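Local coordinates for putative nisin-resistance protein (Streptococcus agalactiae 515, PDB 4Y68) that probably cleaves the lantibiotic nisin as a lipoprotein peptidase of family S41 and so confers resistance to it, at residues E74-V79 and D264-A269; I144-S149 and N212-P217; T180-T185 and T254-T259. All blocks are in the same frame, centred on the assembly; numbering follows the deposited sequence.

In the fold
The three contacts are spread along an elongated chain. Interaction 1 lies at the helical end, where helix 72-87 meets the start of strand 267-276. Interaction 3 is about 23 Å away, centre to centre. It shares the antiparallel sheet with interaction 1, because strand 267-276 pairs with both strand 180-185 and strand 256-261. Interaction 2 lies on the other side of the chain's centre, about 43 Å from interaction 1, centre to centre, beside the mixed sheet. Interactions 2 and 3 alternate along the sequence without touching, and both are nested inside the loop closed by interaction 1. The antiparallel sheet thus lies between the N-terminal helices and the mixed-sheet part of the peptidase.

Interaction 1. Residues E74-V79 and D264-A269; sequences ESRNIV and DGARLA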
ATOM      1  N   GLU A  74     -15.753   2.745  22.293  1.00 29.45           N
ATOM      2  CA  GLU A  74     -15.384   1.803  23.342  1.00 27.95           C
ATOM      3  C   GLU A  74     -15.247   0.415  22.746  1.00 26.63           C
ATOM      4  O   GLU A  74     -14.293  -0.309  23.036  1.00 28.28           O
ATOM      5  CB  GLU A  74     -16.427   1.809  24.483  1.00 27.69           C
ATOM      6  CG  GLU A  74     -15.931   1.130  25.755  1.00 33.11           C
ATOM      7  CD  GLU A  74     -17.027   0.820  26.805  1.00 38.72           C
ATOM      8  OE1 GLU A  74     -18.085   1.483  26.850  1.00 34.77           O
ATOM      9  OE2 GLU A  74     -16.801  -0.104  27.612  1.00 42.48           O
ATOM     10  N   SER A  75     -16.197   0.046  21.891  1.00 26.20           N
ATOM     11  CA  SER A  75     -16.111  -1.234  21.203  1.00 22.34           C
ATOM     12  C   SER A  75     -14.840  -1.386  20.379  1.00 23.94           C
ATOM     13  O   SER A  75     -14.258  -2.472  20.364  1.00 24.23           O
ATOM     14  CB  SER A  75     -17.319  -1.437  20.304  1.00 23.58           C
ATOM     15  OG  SER A  75     -18.456  -1.746  21.063  1.00 20.47           O
ATOM     16  N   ARG A  76     -14.397  -0.316  19.711  1.00 22.88           N
ATOM     17  CA  ARG A  76     -13.168  -0.389  18.923  1.00 24.14           C
ATOM     18  C   ARG A  76     -11.990  -0.614  19.860  1.00 23.91           C
ATOM     19  O   ARG A  76     -11.085  -1.384  19.541  1.00 25.51           O
ATOM     20  CB  ARG A  76     -12.939   0.881  18.065  1.00 24.42           C
ATOM     21  CG  ARG A  76     -13.958   1.088  16.908  1.00 24.91           C
ATOM     22  CD  ARG A  76     -13.549   2.202  15.905  1.00 22.60           C
ATOM     23  NE  ARG A  76     -13.701   3.557  16.454  1.00 28.11           N
ATOM     24  CZ  ARG A  76     -14.853   4.230  16.504  1.00 28.30           C
ATOM     25  NH1 ARG A  76     -15.970   3.686  16.029  1.00 24.85           N
ATOM     26  NH2 ARG A  76     -14.890   5.458  17.018  1.00 29.15           N
ATOM     27  N   ASN A  77     -11.999   0.047  21.020  1.00 25.39           N
ATOM     28  CA  ASN A  77     -10.939  -0.180  22.012  1.00 30.20           C
ATOM     29  C   ASN A  77     -10.936  -1.627  22.490  1.00 22.46           C
ATOM     30  O   ASN A  77      -9.891  -2.233  22.633  1.00 25.93           O
ATOM     31  CB  ASN A  77     -11.088   0.742  23.231  1.00 30.57           C
ATOM     32  CG  ASN A  77     -11.067   2.220  22.869  1.00 40.10           C
ATOM     33  OD1 ASN A  77     -10.674   2.607  21.761  1.00 45.73           O
ATOM     34  ND2 ASN A  77     -11.495   3.060  23.813  1.00 43.57           N
ATOM     35  N   ILE A  78     -12.122  -2.167  22.739  1.00 21.77           N
ATOM     36  CA  ILE A  78     -12.250  -3.547  23.202  1.00 22.00           C
ATOM     37  C   ILE A  78     -11.777  -4.595  22.174  1.00 25.31           C
ATOM     38  O   ILE A  78     -11.186  -5.597  22.560  1.00 24.17           O
ATOM     39  CB  ILE A  78     -13.712  -3.844  23.616  1.00 24.45           C
ATOM     40  CG1 ILE A  78     -14.009  -3.193  24.970  1.00 27.78           C
ATOM     41  CG2 ILE A  78     -13.955  -5.341  23.712  1.00 24.09           C
ATOM     42  CD1 ILE A  78     -15.485  -3.033  25.269  1.00 30.40           C
ATOM     43  N   VAL A  79     -12.005  -4.385  20.876  1.00 22.24           N
ATOM     44  CA  VAL A  79     -11.600  -5.423  19.901  1.00 23.87           C
ATOM     45  C   VAL A  79     -10.184  -5.241  19.336  1.00 23.19           C
ATOM     46  O   VAL A  79      -9.744  -6.002  18.476  1.00 24.86           O
ATOM     47  CB  VAL A  79     -12.587  -5.488  18.716  1.00 24.95           C
ATOM     48  CG1 VAL A  79     -14.018  -5.753  19.220  1.00 23.85           C
ATOM     49  CG2 VAL A  79     -12.529  -4.202  17.901  1.00 17.50           C
ATOM     50  N   ASP A 264     -20.383   3.624  11.252  1.00 28.53           N
ATOM     51  CA  ASP A 264     -20.306   5.056  11.529  1.00 26.85           C
ATOM     52  C   ASP A 264     -19.184   5.761  10.767  1.00 30.93           C
ATOM     53  O   ASP A 264     -18.775   6.862  11.154  1.00 29.82           O
ATOM     54  CB  ASP A 264     -20.116   5.285  13.032  1.00 28.50           C
ATOM     55  CG  ASP A 264     -18.847   4.635  13.551  1.00 32.52           C
ATOM     56  OD1 ASP A 264     -18.381   3.656  12.916  1.00 26.41           O
ATOM     57  OD2 ASP A 264     -18.304   5.106  14.574  1.00 32.13           O
ATOM     58  N   GLY A 265     -18.676   5.130   9.707  1.00 27.36           N
ATOM     59  CA  GLY A 265     -17.594   5.723   8.937  1.00 28.23           C
ATOM     60  C   GLY A 265     -16.193   5.345   9.411  1.00 32.26           C
ATOM     61  O   GLY A 265     -15.179   5.754   8.830  1.00 33.65           O
ATOM     62  N   ALA A 266     -16.116   4.554  10.470  1.00 29.56           N
ATOM     63  CA  ALA A 266     -14.824   4.011  10.852  1.00 30.92           C
ATOM     64  C   ALA A 266     -14.433   2.934   9.833  1.00 22.46           C
ATOM     65  O   ALA A 266     -15.298   2.374   9.168  1.00 23.46           O
ATOM     66  CB  ALA A 266     -14.873   3.460  12.261  1.00 24.49           C
ATOM     67  N   ARG A 267     -13.138   2.673   9.706  1.00 23.42           N
ATOM     68  CA  ARG A 267     -12.626   1.643   8.793  1.00 25.56           C
ATOM     69  C   ARG A 267     -11.855   0.536   9.494  1.00 23.52           C
ATOM     70  O   ARG A 267     -10.953   0.808  10.283  1.00 27.23           O
ATOM     71  CB  ARG A 267     -11.691   2.257   7.754  1.00 23.87           C
ATOM     72  CG  ARG A 267     -12.275   3.318   6.906  1.00 28.43           C
ATOM     73  CD  ARG A 267     -11.321   3.586   5.739  1.00 38.77           C
ATOM     74  NE  ARG A 267     -11.844   4.592   4.820  1.00 35.22           N
ATOM     75  CZ  ARG A 267     -11.098   5.239   3.927  1.00 39.19           C
ATOM     76  NH1 ARG A 267      -9.794   4.977   3.836  1.00 26.81           N
ATOM     77  NH2 ARG A 267     -11.659   6.149   3.127  1.00 38.91           N
ATOM     78  N   LEU A 268     -12.187  -0.708   9.180  1.00 24.74           N
ATOM     79  CA  LEU A 268     -11.370  -1.840   9.571  1.00 20.10           C
ATOM     80  C   LEU A 268     -10.424  -2.180   8.425  1.00 21.95           C
ATOM     81  O   LEU A 268     -10.867  -2.644   7.382  1.00 19.80           O
ATOM     82  CB  LEU A 268     -12.240  -3.050   9.937  1.00 20.69           C
ATOM     83  CG  LEU A 268     -11.535  -4.417  10.069  1.00 18.20           C
ATOM     84  CD1 LEU A 268     -10.577  -4.474  11.249  1.00 17.93           C
ATOM     85  CD2 LEU A 268     -12.538  -5.575  10.159  1.00 23.40           C
ATOM     86  N   ALA A 269      -9.131  -1.910   8.623  1.00 21.16           N
ATOM     87  CA  ALA A 269      -8.077  -2.356   7.728  1.00 21.12           C
ATOM     88  C   ALA A 269      -7.584  -3.736   8.156  1.00 20.06           C
ATOM     89  O   ALA A 269      -6.896  -3.863   9.156  1.00 21.15           O
ATOM     90  CB  ALA A 269      -6.926  -1.371   7.722  1.00 18.24           C
TER
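Arg76 and Asp264 form a salt bridge between helix 72-87 and the turn that leads into strand 267-276. Arg76 NH1 donates to Asp264 OD2 at 3.1 Å. The bond is bent, with an N-H...O angle of 137°. OD2 accepts on its syn lone pair, the side of the other carboxylate oxygen. The oxygen is tilted 27° out of the guanidinium plane. The guanidinium and carboxylate planes are turned against each other, and one N-H...O bond joins them. The two side chains come from opposite directions, and the Arg76 chain bends at chi3 (-73°) to turn its guanidinium to the carboxylate.

Tyr35 on helix 32-46 is the third member. Its OH is hydrogen-bonded to Arg76 NH1 and to Asp264 OD1, so the hydroxyl links the two charged groups. This small polar cluster joins the N-terminal helices to the antiparallel sheet of the S41 peptidase. Asp264 OD1 also receives a weak bond from Ala266 N at 3.5 Å, within its own turn. OD2 thus takes Arg76, while OD1 takes Tyr35 and the weak backbone bond. The opposite charges would be expected to favour the ionised form of both groups.

Ala266 adds the apolar part. Ala266 CB points toward the helix and lies 3.9 Å from Arg76 NH1 and 4.1 Å from Arg76 CD, oblique to the guanidinium. Ala266 also touches Tyr35, while Arg76 reaches Ser95. A bound MES molecule, probably from the crystallisation liquor, lies about 5 Å from the side chain of Asp264.

Interaction 2. Residues I144-S149 and N212-P217; sequences ILMEKS and NTKHVP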
ATOM      1  N   ILE A 144       5.572  13.761 -16.218  1.00 34.21           N
ATOM      2  CA  ILE A 144       7.015  13.746 -16.032  1.00 34.35           C
ATOM      3  C   ILE A 144       7.662  12.663 -16.858  1.00 36.24           C
ATOM      4  O   ILE A 144       8.651  12.913 -17.532  1.00 34.54           O
ATOM      5  CB  ILE A 144       7.408  13.539 -14.564  1.00 29.77           C
ATOM      6  CG1 ILE A 144       7.034  14.785 -13.746  1.00 32.00           C
ATOM      7  CG2 ILE A 144       8.910  13.199 -14.473  1.00 28.85           C
ATOM      8  CD1 ILE A 144       7.233  14.620 -12.251  1.00 29.28           C
ATOM      9  N   LEU A 145       7.086  11.461 -16.809  1.00 35.00           N
ATOM     10  CA  LEU A 145       7.688  10.292 -17.444  1.00 33.18           C
ATOM     11  C   LEU A 145       7.520  10.314 -18.964  1.00 34.79           C
ATOM     12  O   LEU A 145       8.404   9.859 -19.679  1.00 36.13           O
ATOM     13  CB  LEU A 145       7.088   8.999 -16.873  1.00 29.47           C
ATOM     14  CG  LEU A 145       7.436   8.659 -15.415  1.00 32.71           C
ATOM     15  CD1 LEU A 145       6.629   7.473 -14.891  1.00 24.92           C
ATOM     16  CD2 LEU A 145       8.914   8.390 -15.262  1.00 26.07           C
ATOM     17  N   MET A 146       6.399  10.854 -19.448  1.00 37.97           N
ATOM     18  CA  MET A 146       6.081  10.811 -20.879  1.00 42.94           C
ATOM     19  C   MET A 146       6.553  12.053 -21.668  1.00 45.44           C
ATOM     20  O   MET A 146       6.934  11.939 -22.834  1.00 48.36           O
ATOM     21  CB  MET A 146       4.568  10.617 -21.083  1.00 36.53           C
ATOM     22  CG  MET A 146       4.021   9.225 -20.664  1.00 42.72           C
ATOM     23  SD  MET A 146       4.677   7.780 -21.556  1.00 51.29           S
ATOM     24  CE  MET A 146       4.267   8.174 -23.258  1.00 43.58           C
ATOM     25  N   GLU A 147       6.545  13.222 -21.035  1.00 43.54           N
ATOM     26  CA  GLU A 147       6.853  14.469 -21.733  1.00 42.14           C
ATOM     27  C   GLU A 147       8.155  15.170 -21.334  1.00 46.05           C
ATOM     28  O   GLU A 147       8.414  16.285 -21.779  1.00 48.27           O
ATOM     29  CB  GLU A 147       5.710  15.437 -21.528  1.00 38.76           C
ATOM     30  CG  GLU A 147       4.368  14.791 -21.748  1.00 42.52           C
ATOM     31  CD  GLU A 147       3.519  15.617 -22.645  1.00 42.53           C
ATOM     32  OE1 GLU A 147       4.101  16.371 -23.444  1.00 49.36           O
ATOM     33  OE2 GLU A 147       2.281  15.531 -22.552  1.00 52.56           O
ATOM     34  N   LYS A 148       8.963  14.548 -20.486  1.00 40.58           N
ATOM     35  CA  LYS A 148      10.235  15.151 -20.124  1.00 35.71           C
ATOM     36  C   LYS A 148      11.348  14.381 -20.793  1.00 36.14           C
ATOM     37  O   LYS A 148      11.171  13.243 -21.228  1.00 31.69           O
ATOM     38  CB  LYS A 148      10.460  15.167 -18.613  1.00 36.75           C
ATOM     39  CG  LYS A 148       9.451  15.982 -17.813  1.00 39.97           C
ATOM     40  CD  LYS A 148       9.517  17.465 -18.117  1.00 42.14           C
ATOM     41  CE  LYS A 148       8.772  18.238 -17.038  1.00 38.82           C
ATOM     42  NZ  LYS A 148       8.554  19.651 -17.402  1.00 43.66           N
ATOM     43  N   SER A 149      12.509  15.007 -20.869  1.00 37.02           N
ATOM     44  CA  SER A 149      13.636  14.388 -21.529  1.00 34.54           C
ATOM     45  C   SER A 149      14.636  13.866 -20.498  1.00 33.56           C
ATOM     46  O   SER A 149      15.036  14.596 -19.586  1.00 37.31           O
ATOM     47  CB  SER A 149      14.288  15.395 -22.470  1.00 34.44           C
ATOM     48  OG  SER A 149      15.642  15.071 -22.679  1.00 40.18           O
ATOM     49  N   ASN A 212       4.330   0.529 -20.015  1.00 27.01           N
ATOM     50  CA  ASN A 212       5.622  -0.085 -20.342  1.00 29.07           C
ATOM     51  C   ASN A 212       6.296   0.499 -21.596  1.00 37.04           C
ATOM     52  O   ASN A 212       7.043  -0.189 -22.290  1.00 33.76           O
ATOM     53  CB  ASN A 212       5.435  -1.591 -20.511  1.00 24.97           C
ATOM     54  CG  ASN A 212       6.736  -2.347 -20.478  1.00 36.03           C
ATOM     55  OD1 ASN A 212       7.745  -1.871 -19.943  1.00 36.10           O
ATOM     56  ND2 ASN A 212       6.728  -3.540 -21.069  1.00 34.87           N
ATOM     57  N   THR A 213       6.053   1.774 -21.879  1.00 36.22           N
ATOM     58  CA  THR A 213       6.642   2.379 -23.076  1.00 37.79           C
ATOM     59  C   THR A 213       7.943   3.143 -22.837  1.00 37.21           C
ATOM     60  O   THR A 213       8.566   3.606 -23.785  1.00 42.54           O
ATOM     61  CB  THR A 213       5.650   3.315 -23.772  1.00 30.83           C
ATOM     62  OG1 THR A 213       5.199   4.315 -22.855  1.00 33.33           O
ATOM     63  CG2 THR A 213       4.430   2.512 -24.278  1.00 34.49           C
ATOM     64  N   LYS A 214       8.384   3.253 -21.590  1.00 40.94           N
ATOM     65  CA  LYS A 214       9.698   3.855 -21.329  1.00 35.90           C
ATOM     66  C   LYS A 214      10.661   2.842 -20.760  1.00 37.78           C
ATOM     67  O   LYS A 214      10.360   2.164 -19.770  1.00 38.44           O
ATOM     68  CB  LYS A 214       9.598   5.043 -20.373  1.00 33.85           C
ATOM     69  CG  LYS A 214       8.749   6.181 -20.883  1.00 38.77           C
ATOM     70  CD  LYS A 214       9.354   6.823 -22.136  1.00 40.44           C
ATOM     71  CE  LYS A 214      10.781   7.278 -21.905  1.00 38.34           C
ATOM     72  NZ  LYS A 214      11.141   8.415 -22.829  1.00 45.64           N
ATOM     73  N   HIS A 215      11.837   2.760 -21.371  1.00 38.39           N
ATOM     74  CA  HIS A 215      12.841   1.813 -20.945  1.00 36.72           C
ATOM     75  C   HIS A 215      14.184   2.505 -20.756  1.00 35.10           C
ATOM     76  O   HIS A 215      14.961   2.635 -21.689  1.00 43.47           O
ATOM     77  CB  HIS A 215      12.961   0.664 -21.953  1.00 42.73           C
ATOM     78  CG  HIS A 215      11.649   0.050 -22.338  1.00 43.95           C
ATOM     79  ND1 HIS A 215      11.013   0.337 -23.531  1.00 52.18           N
ATOM     80  CD2 HIS A 215      10.854  -0.840 -21.695  1.00 45.18           C
ATOM     81  CE1 HIS A 215       9.884  -0.349 -23.605  1.00 47.25           C
ATOM     82  NE2 HIS A 215       9.758  -1.065 -22.502  1.00 40.45           N
ATOM     83  N   VAL A 216      14.442   2.940 -19.534  1.00 31.64           N
ATOM     84  CA  VAL A 216      15.706   3.532 -19.154  1.00 31.57           C
ATOM     85  C   VAL A 216      16.158   2.865 -17.874  1.00 32.88           C
ATOM     86  O   VAL A 216      15.348   2.293 -17.154  1.00 33.19           O
ATOM     87  CB  VAL A 216      15.589   5.051 -18.904  1.00 35.28           C
ATOM     88  CG1 VAL A 216      15.183   5.787 -20.160  1.00 35.55           C
ATOM     89  CG2 VAL A 216      14.580   5.309 -17.798  1.00 33.78           C
ATOM     90  N   PRO A 217      17.448   2.949 -17.568  1.00 30.52           N
ATOM     91  CA  PRO A 217      17.897   2.543 -16.236  1.00 33.45           C
ATOM     92  C   PRO A 217      17.096   3.268 -15.172  1.00 31.83           C
ATOM     93  O   PRO A 217      16.871   4.475 -15.288  1.00 31.52           O
ATOM     94  CB  PRO A 217      19.359   2.976 -16.197  1.00 34.22           C
ATOM     95  CG  PRO A 217      19.759   3.062 -17.654  1.00 38.36           C
ATOM     96  CD  PRO A 217      18.533   3.503 -18.388  1.00 33.90           C
TER
HETATM   97  O   HOH W   1       9.676  10.869 -22.249  1.00 52.28           O
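This is a small, partly buried contact in which Leu145 and Met146, near the C-terminal end of helix 131-147, meet Thr213 and Lys214 of the loop before strand 218-222. It is held by van der Waals packing and one bridging water. It lies beside the mixed sheet of the S41 peptidase, where strands 152-156 and 218-222 run parallel as neighbours. Pro217 pairs through its backbone with Leu153 as the loop enters that sheet.

Lys214 carries much of the packing. Its CB points toward the helix, and Lys214 CG lies 3.9 Å from Leu145 O. CD stays almost as close to the same oxygen. The chain bends at chi2 (-65°) and again at chi3, so the aliphatic part curls past the carbonyl before the amine. Leu145 O is also hydrogen-bonded by Tyr150 OH, and the Lys214 chain packs on Tyr150. The Leu145 side chain instead packs on Ile121 and Leu153 of the sheet.

Met146 and Thr213 meet beside the lysine. The two side chains cross at about a right angle. Met146 SD approaches Thr213 OG1 at 3.7 Å. The bend at chi2 (-62°) carries SD to the loop, and the bend at chi3 sets CE, also near Thr213 OG1. Thr213 OG1 has its hydrogen bond elsewhere, to Thr210 O in the same loop.

A water completes the contact, close to where the Lys148 N to Ile144 O bond is weak. It lies 3.0 Å from both Leu145 O and Lys148 O, and it accepts a hydrogen bond from Lys214 NZ at 2.9 Å.

Interaction 3. Residues T180-T185 and T254-T259; sequences TLFHYT and TTVNET
Phe182 and Tyr184 of strand 180-185 close on one valine, Val256 of strand 256-261. The contact is apolar, with no hydrogen bond between the two segments. The strand begins with Thr180, whose backbone oxygen is hydrogen-bonded by Arg278 NH1. Leu181 and Phe182 come next, and both face Ile194 of strand 191-195. This is a classic beta bulge in the antiparallel pair.

Phe182 points toward the second segment. With CG set between the backbone N and the carbonyl carbon (chi1 57°), the ring extends to Val256. Phe182 CE2 lies 4.0 Å from Val256 CG2. The methyl is oblique to the ring.

His183 turns away from Val256. Its ND1 is hydrogen-bonded to Thr193 OG1, and its backbone pairs with Ser276.

Tyr184 points to the same side as Phe182. Tyr184 CB is 3.8 Å from Val256 CG2, and Tyr184 CG is 4.0 Å from the same methyl. Tyr184 CD2 sits beside the other branch, 4.1 Å from Val256 CG1. The valine therefore uses both methyls on the tyrosine, while CG2 alone touches the phenylalanine. Val256 places CG1 opposite its own N (chi1 163°), which leaves CG2 beside that N, turned to both aromatic residues.

Thr185 ends the strand and pairs through its backbone with Ile274. Strands 180-185 and 256-261 both pair with strand 267-276, so Val256 meets the aromatic side chains within one antiparallel sheet. Phe182 also packs on Met232 of helix 229-235, and Tyr184 lies against Lys192 and Ile194 of strand 191-195.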
ATOM      1  N   THR A 180       1.957  -9.339 -14.648  1.00 22.01           N
ATOM      2  CA  THR A 180       1.944  -9.554 -13.220  1.00 26.33           C
ATOM      3  C   THR A 180       2.806  -8.524 -12.487  1.00 22.90           C
ATOM      4  O   THR A 180       3.930  -8.267 -12.865  1.00 22.14           O
ATOM      5  CB  THR A 180       2.427 -10.975 -12.896  1.00 27.71           C
ATOM      6  OG1 THR A 180       1.397 -11.915 -13.244  1.00 25.03           O
ATOM      7  CG2 THR A 180       2.761 -11.102 -11.431  1.00 22.54           C
ATOM      8  N   LEU A 181       2.244  -7.917 -11.454  1.00 23.21           N
ATOM      9  CA  LEU A 181       2.994  -6.997 -10.609  1.00 19.42           C
ATOM     10  C   LEU A 181       3.502  -7.690  -9.341  1.00 20.25           C
ATOM     11  O   LEU A 181       4.690  -7.604  -9.026  1.00 20.16           O
ATOM     12  CB  LEU A 181       2.128  -5.787 -10.261  1.00 19.75           C
ATOM     13  CG  LEU A 181       2.189  -4.588 -11.216  1.00 26.82           C
ATOM     14  CD1 LEU A 181       2.849  -4.890 -12.552  1.00 19.79           C
ATOM     15  CD2 LEU A 181       0.818  -3.981 -11.407  1.00 24.74           C
ATOM     16  N   PHE A 182       2.604  -8.342  -8.604  1.00 17.14           N
ATOM     17  CA  PHE A 182       2.982  -9.228  -7.500  1.00 20.93           C
ATOM     18  C   PHE A 182       1.842 -10.233  -7.289  1.00 22.93           C
ATOM     19  O   PHE A 182       0.782 -10.079  -7.878  1.00 22.95           O
ATOM     20  CB  PHE A 182       3.293  -8.442  -6.202  1.00 18.18           C
ATOM     21  CG  PHE A 182       2.157  -7.570  -5.732  1.00 21.28           C
ATOM     22  CD1 PHE A 182       2.044  -6.259  -6.164  1.00 18.54           C
ATOM     23  CD2 PHE A 182       1.195  -8.065  -4.878  1.00 20.88           C
ATOM     24  CE1 PHE A 182       0.991  -5.459  -5.745  1.00 22.60           C
ATOM     25  CE2 PHE A 182       0.145  -7.262  -4.450  1.00 22.20           C
ATOM     26  CZ  PHE A 182       0.039  -5.968  -4.883  1.00 21.97           C
ATOM     27  N   HIS A 183       2.072 -11.267  -6.477  1.00 24.96           N
ATOM     28  CA  HIS A 183       1.005 -12.225  -6.098  1.00 23.38           C
ATOM     29  C   HIS A 183       0.610 -12.097  -4.628  1.00 22.55           C
ATOM     30  O   HIS A 183       1.353 -11.554  -3.815  1.00 23.68           O
ATOM     31  CB  HIS A 183       1.446 -13.670  -6.341  1.00 23.95           C
ATOM     32  CG  HIS A 183       2.108 -13.887  -7.659  1.00 25.12           C
ATOM     33  ND1 HIS A 183       1.401 -14.119  -8.818  1.00 29.50           N
ATOM     34  CD2 HIS A 183       3.416 -13.934  -7.998  1.00 27.04           C
ATOM     35  CE1 HIS A 183       2.246 -14.289  -9.817  1.00 30.13           C
ATOM     36  NE2 HIS A 183       3.476 -14.183  -9.346  1.00 30.21           N
ATOM     37  N   TYR A 184      -0.552 -12.626  -4.271  1.00 24.90           N
ATOM     38  CA  TYR A 184      -0.897 -12.687  -2.863  1.00 23.45           C
ATOM     39  C   TYR A 184      -1.813 -13.885  -2.606  1.00 25.03           C
ATOM     40  O   TYR A 184      -2.628 -14.260  -3.451  1.00 27.54           O
ATOM     41  CB  TYR A 184      -1.529 -11.359  -2.394  1.00 21.51           C
ATOM     42  CG  TYR A 184      -2.827 -10.994  -3.066  1.00 22.81           C
ATOM     43  CD1 TYR A 184      -2.857 -10.570  -4.397  1.00 28.85           C
ATOM     44  CD2 TYR A 184      -4.028 -11.061  -2.372  1.00 27.92           C
ATOM     45  CE1 TYR A 184      -4.067 -10.229  -5.020  1.00 28.25           C
ATOM     46  CE2 TYR A 184      -5.230 -10.730  -2.976  1.00 31.91           C
ATOM     47  CZ  TYR A 184      -5.248 -10.320  -4.299  1.00 29.07           C
ATOM     48  OH  TYR A 184      -6.446  -9.989  -4.882  1.00 33.22           O
ATOM     49  N   THR A 185      -1.653 -14.501  -1.440  1.00 23.80           N
ATOM     50  CA  THR A 185      -2.420 -15.694  -1.077  1.00 25.92           C
ATOM     51  C   THR A 185      -3.183 -15.494   0.227  1.00 22.55           C
ATOM     52  O   THR A 185      -2.603 -14.999   1.186  1.00 22.67           O
ATOM     53  CB  THR A 185      -1.476 -16.910  -0.926  1.00 26.51           C
ATOM     54  OG1 THR A 185      -0.718 -17.063  -2.127  1.00 26.17           O
ATOM     55  CG2 THR A 185      -2.263 -18.207  -0.600  1.00 26.14           C
ATOM     56  N   THR A 254       4.702  -5.728   4.260  1.00 20.11           N
ATOM     57  CA  THR A 254       4.451  -6.415   3.017  1.00 19.11           C
ATOM     58  C   THR A 254       3.364  -7.460   3.262  1.00 23.17           C
ATOM     59  O   THR A 254       3.630  -8.656   3.342  1.00 22.80           O
ATOM     60  CB  THR A 254       5.742  -7.060   2.442  1.00 20.60           C
ATOM     61  OG1 THR A 254       6.514  -7.641   3.507  1.00 21.78           O
ATOM     62  CG2 THR A 254       6.606  -5.989   1.753  1.00 21.44           C
ATOM     63  N   THR A 255       2.133  -6.979   3.416  1.00 21.90           N
ATOM     64  CA  THR A 255       0.963  -7.836   3.323  1.00 21.87           C
ATOM     65  C   THR A 255      -0.156  -7.055   2.667  1.00 21.71           C
ATOM     66  O   THR A 255      -0.229  -5.824   2.782  1.00 20.73           O
ATOM     67  CB  THR A 255       0.495  -8.373   4.695  1.00 20.12           C
ATOM     68  OG1 THR A 255       0.482  -7.309   5.664  1.00 24.64           O
ATOM     69  CG2 THR A 255       1.422  -9.484   5.168  1.00 21.98           C
ATOM     70  N   VAL A 256      -1.030  -7.770   1.969  1.00 20.96           N
ATOM     71  CA  VAL A 256      -2.218  -7.143   1.408  1.00 18.54           C
ATOM     72  C   VAL A 256      -3.314  -6.968   2.478  1.00 21.45           C
ATOM     73  O   VAL A 256      -3.609  -7.890   3.252  1.00 20.76           O
ATOM     74  CB  VAL A 256      -2.735  -7.967   0.216  1.00 22.45           C
ATOM     75  CG1 VAL A 256      -4.177  -7.583  -0.132  1.00 25.57           C
ATOM     76  CG2 VAL A 256      -1.799  -7.787  -0.989  1.00 19.87           C
ATOM     77  N   ASN A 257      -3.894  -5.777   2.553  1.00 18.76           N
ATOM     78  CA  ASN A 257      -5.078  -5.557   3.381  1.00 18.70           C
ATOM     79  C   ASN A 257      -6.348  -5.400   2.564  1.00 22.62           C
ATOM     80  O   ASN A 257      -6.312  -4.989   1.399  1.00 22.04           O
ATOM     81  CB  ASN A 257      -4.931  -4.309   4.253  1.00 21.93           C
ATOM     82  CG  ASN A 257      -3.869  -4.460   5.322  1.00 21.14           C
ATOM     83  OD1 ASN A 257      -3.422  -5.569   5.624  1.00 18.14           O
ATOM     84  ND2 ASN A 257      -3.453  -3.329   5.899  1.00 22.58           N
ATOM     85  N   GLU A 258      -7.468  -5.729   3.193  1.00 22.34           N
ATOM     86  CA  GLU A 258      -8.777  -5.389   2.659  1.00 21.65           C
ATOM     87  C   GLU A 258      -9.405  -4.455   3.681  1.00 23.11           C
ATOM     88  O   GLU A 258      -9.173  -4.606   4.884  1.00 23.24           O
ATOM     89  CB  GLU A 258      -9.628  -6.636   2.415  1.00 20.84           C
ATOM     90  CG  GLU A 258      -8.942  -7.678   1.508  1.00 22.60           C
ATOM     91  CD  GLU A 258      -9.708  -9.008   1.397  1.00 29.00           C
ATOM     92  OE1 GLU A 258     -10.729  -9.181   2.088  1.00 28.58           O
ATOM     93  OE2 GLU A 258      -9.278  -9.894   0.616  1.00 31.60           O
ATOM     94  N   THR A 259     -10.159  -3.462   3.218  1.00 25.74           N
ATOM     95  CA  THR A 259     -10.644  -2.442   4.128  1.00 21.89           C
ATOM     96  C   THR A 259     -12.160  -2.446   4.136  1.00 26.45           C
ATOM     97  O   THR A 259     -12.789  -2.436   3.082  1.00 26.42           O
ATOM     98  CB  THR A 259     -10.103  -1.046   3.748  1.00 26.63           C
ATOM     99  OG1 THR A 259      -8.674  -1.040   3.881  1.00 26.77           O
ATOM    100  CG2 THR A 259     -10.687   0.027   4.666  1.00 27.75           C
TER